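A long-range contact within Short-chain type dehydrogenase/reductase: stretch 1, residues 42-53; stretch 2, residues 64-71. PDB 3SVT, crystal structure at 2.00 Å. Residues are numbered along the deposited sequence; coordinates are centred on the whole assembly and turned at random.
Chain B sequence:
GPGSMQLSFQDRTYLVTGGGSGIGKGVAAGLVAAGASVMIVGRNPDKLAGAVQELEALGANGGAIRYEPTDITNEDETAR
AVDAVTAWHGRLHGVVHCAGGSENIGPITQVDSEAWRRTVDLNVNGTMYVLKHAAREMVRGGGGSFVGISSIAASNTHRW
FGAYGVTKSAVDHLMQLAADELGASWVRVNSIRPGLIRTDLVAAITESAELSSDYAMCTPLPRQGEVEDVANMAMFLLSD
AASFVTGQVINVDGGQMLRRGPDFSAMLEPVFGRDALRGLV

Stretch 1 (42-53) GRNPDKLAGAVQ
Stretch 2 (64-71) AIRYEPTD

The contact between residues 42-53 and 64-71 of this short-chain dehydrogenase/reductase is a helix laid antiparallel on a strand, packed through apolar side chains and anchored at one end by a single backbone hydrogen bond. It illustrates a general principle of alternating α/β folds: a helix covers a strand by turning one stripe of small and branched residues onto the side chains that alternate toward it.

Helix 45-53 and the strand that starts at Ala64 run at 175° between their N-to-C directions, with axes 8.2 Å apart at closest approach. The register pairs Leu48 with Tyr67 and Val52 with Ile65, each at a CA-CA distance of 6.2 Å, while Gly42 lies 5.1 Å from Thr70, CA to CA. Together the stretches bury 485 Å², both sides summed, with the largest shares from Tyr67 (90 Å²) and Val52 (85 Å²); Leu48 is buried.

At the anchor, Gly42 is almost fully extended (phi/psi 177/178), and its O accepts from Thr70 N at 2.8 Å with a nearly straight N-H...O angle of 168°. The same oxygen receives a CA-H...O contact from Pro69 CA at 3.4 Å. Gly42 O thus takes both Thr70 N-H and the CA-H of Pro69. Glycine suits this site: an ideal CB on Gly42 would stand only 3.4 Å from Leu48 CD2. Gly42 N is buried by the contact and has no polar partner in the model.

The chain then turns into the helix. Asn44 (chi1 t) occupies the N-cap position, its OD1 accepting a weak capping bond from Asp46 N at 3.1 Å, and Pro45, needing no amide donor, begins the helix. From there backbone bonds such as Leu48 N to Asn44 O, 3.0 Å, set the helical repeat that brings Leu48 and Val52, four residues apart, onto the strand.

Along the strand, phi near -140° and psi of 139° to 162° from Ile65 to Tyr67 make alternate side chains point oppositely: Ile65 and Tyr67 toward the helix, Arg66 away. Tyr67 (chi1 80°, p; chi2 105°) spreads its ring beside the helix, with Ala49 CA over one face. Leu48 CB packs 3.5 Å from Tyr67 CD1, and the small Ala49 CB lies 4.2 Å from Tyr67 CZ. Leu48 (m, t) also brings CD1 to 3.7 Å from Pro69 CA. Val52 (chi1 160°, t) places CG2 3.7 Å from Tyr67 CB and 3.9 Å from CG1 of Ile65 (t, p), bridging the two inward strand residues. Near the helix start, Pro45 CB meets Pro69 CG at 4.1 Å, an apolar contact between two exposed residues.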

# COMPACT_ATOMS: atom_id res chain seq x y z
N GLY B 42 -25.48 -19.48 7.94
CA GLY B 42 -24.35 -20.39 7.76
C GLY B 42 -24.80 -21.75 7.22
O GLY B 42 -26.00 -22.00 7.05
N ARG B 43 -23.84 -22.62 6.97
CA ARG B 43 -24.12 -23.88 6.30
C ARG B 43 -24.83 -24.91 7.19
O ARG B 43 -25.65 -25.68 6.69
CB ARG B 43 -22.83 -24.47 5.69
N ASN B 44 -24.54 -24.91 8.49
CA ASN B 44 -24.90 -26.03 9.40
C ASN B 44 -26.05 -25.67 10.35
O ASN B 44 -25.85 -24.96 11.34
CB ASN B 44 -23.66 -26.45 10.20
CG ASN B 44 -23.82 -27.80 10.89
OD1 ASN B 44 -24.93 -28.28 11.12
ND2 ASN B 44 -22.69 -28.41 11.24
N PRO B 45 -27.27 -26.15 10.04
CA PRO B 45 -28.40 -25.82 10.91
C PRO B 45 -28.24 -26.25 12.38
O PRO B 45 -28.78 -25.57 13.26
CB PRO B 45 -29.58 -26.55 10.26
CG PRO B 45 -28.99 -27.47 9.27
CD PRO B 45 -27.70 -26.90 8.85
N ASP B 46 -27.51 -27.35 12.63
CA ASP B 46 -27.19 -27.82 14.00
C ASP B 46 -26.50 -26.73 14.82
O ASP B 46 -26.97 -26.39 15.91
CB ASP B 46 -26.25 -29.04 14.01
CG ASP B 46 -26.88 -30.26 13.40
OD1 ASP B 46 -27.95 -30.71 13.88
OD2 ASP B 46 -26.26 -30.78 12.44
N LYS B 47 -25.39 -26.22 14.29
CA LYS B 47 -24.64 -25.13 14.94
C LYS B 47 -25.45 -23.86 15.02
O LYS B 47 -25.42 -23.17 16.03
CB LYS B 47 -23.36 -24.81 14.19
CG LYS B 47 -22.22 -25.78 14.40
CD LYS B 47 -20.96 -25.27 13.67
CE LYS B 47 -19.99 -26.41 13.30
NZ LYS B 47 -19.50 -27.20 14.48
N LEU B 48 -26.14 -23.52 13.94
CA LEU B 48 -26.91 -22.29 13.91
C LEU B 48 -27.97 -22.30 15.02
O LEU B 48 -28.08 -21.33 15.75
CB LEU B 48 -27.55 -22.07 12.53
CG LEU B 48 -26.57 -21.66 11.40
CD1 LEU B 48 -27.33 -21.57 10.09
CD2 LEU B 48 -25.82 -20.35 11.69
N ALA B 49 -28.71 -23.40 15.14
CA ALA B 49 -29.75 -23.56 16.17
C ALA B 49 -29.16 -23.49 17.58
O ALA B 49 -29.70 -22.80 18.46
CB ALA B 49 -30.52 -24.88 15.99
N GLY B 50 -28.06 -24.22 17.77
CA GLY B 50 -27.31 -24.19 19.02
C GLY B 50 -26.91 -22.79 19.41
O GLY B 50 -27.22 -22.34 20.52
N ALA B 51 -26.23 -22.09 18.48
CA ALA B 51 -25.81 -20.72 18.72
C ALA B 51 -26.98 -19.81 19.08
O ALA B 51 -26.81 -18.90 19.87
CB ALA B 51 -25.08 -20.15 17.47
N VAL B 52 -28.16 -20.04 18.51
CA VAL B 52 -29.33 -19.19 18.76
C VAL B 52 -29.87 -19.31 20.18
O VAL B 52 -30.21 -18.31 20.81
CB VAL B 52 -30.47 -19.48 17.74
CG1 VAL B 52 -31.82 -18.98 18.25
CG2 VAL B 52 -30.12 -18.86 16.35
N GLN B 53 -29.96 -20.53 20.70
CA GLN B 53 -30.48 -20.75 22.05
C GLN B 53 -29.50 -20.15 23.07
O GLN B 53 -29.91 -19.52 24.04
CB GLN B 53 -30.74 -22.25 22.30
N ALA B 64 -32.48 -9.65 20.09
CA ALA B 64 -33.26 -10.69 19.40
C ALA B 64 -32.32 -11.45 18.48
O ALA B 64 -31.37 -10.87 17.94
CB ALA B 64 -34.39 -10.08 18.61
N ILE B 65 -32.58 -12.74 18.29
CA ILE B 65 -31.72 -13.59 17.48
C ILE B 65 -32.56 -14.58 16.69
O ILE B 65 -33.53 -15.15 17.22
CB ILE B 65 -30.68 -14.33 18.35
CG1 ILE B 65 -29.74 -15.18 17.50
CG2 ILE B 65 -31.37 -15.23 19.38
CD1 ILE B 65 -28.95 -14.43 16.44
N ARG B 66 -32.15 -14.78 15.43
CA ARG B 66 -32.79 -15.69 14.47
C ARG B 66 -31.71 -16.38 13.65
O ARG B 66 -30.58 -15.89 13.57
CB ARG B 66 -33.64 -14.92 13.46
CG ARG B 66 -34.88 -14.31 14.01
CD ARG B 66 -35.65 -13.54 12.92
NE ARG B 66 -36.07 -14.39 11.80
CZ ARG B 66 -36.97 -14.05 10.88
NH1 ARG B 66 -37.57 -12.86 10.92
NH2 ARG B 66 -37.28 -14.90 9.91
N TYR B 67 -32.06 -17.48 12.99
CA TYR B 67 -31.16 -18.12 12.03
C TYR B 67 -31.87 -18.56 10.74
O TYR B 67 -33.07 -18.79 10.74
CB TYR B 67 -30.43 -19.28 12.66
CG TYR B 67 -31.24 -20.56 12.76
CD1 TYR B 67 -31.01 -21.63 11.88
CD2 TYR B 67 -32.23 -20.70 13.72
CE1 TYR B 67 -31.73 -22.80 11.98
CE2 TYR B 67 -32.96 -21.87 13.81
CZ TYR B 67 -32.71 -22.91 12.94
OH TYR B 67 -33.44 -24.06 13.04
N GLU B 68 -31.10 -18.62 9.65
CA GLU B 68 -31.52 -19.23 8.39
C GLU B 68 -30.33 -20.02 7.85
O GLU B 68 -29.29 -19.43 7.58
CB GLU B 68 -31.94 -18.18 7.36
CG GLU B 68 -33.14 -17.30 7.72
CD GLU B 68 -34.48 -18.01 7.68
OE1 GLU B 68 -34.50 -19.27 7.63
OE2 GLU B 68 -35.52 -17.31 7.73
N PRO B 69 -30.45 -21.34 7.70
CA PRO B 69 -29.39 -22.09 7.01
C PRO B 69 -29.25 -21.60 5.58
O PRO B 69 -30.25 -21.39 4.90
CB PRO B 69 -29.88 -23.54 7.03
CG PRO B 69 -31.07 -23.57 7.91
CD PRO B 69 -31.61 -22.19 8.04
N THR B 70 -28.01 -21.36 5.15
CA THR B 70 -27.72 -20.69 3.88
C THR B 70 -26.36 -21.17 3.39
O THR B 70 -25.37 -21.08 4.11
CB THR B 70 -27.62 -19.17 4.09
OG1 THR B 70 -28.87 -18.64 4.55
CG2 THR B 70 -27.20 -18.46 2.81
N ASP B 71 -26.31 -21.70 2.17
CA ASP B 71 -25.04 -21.97 1.52
C ASP B 71 -24.77 -20.78 0.61
O ASP B 71 -25.37 -20.63 -0.46
CB ASP B 71 -25.09 -23.27 0.71
CG ASP B 71 -23.82 -23.49 -0.13
OD1 ASP B 71 -23.01 -22.57 -0.32
OD2 ASP B 71 -23.63 -24.61 -0.60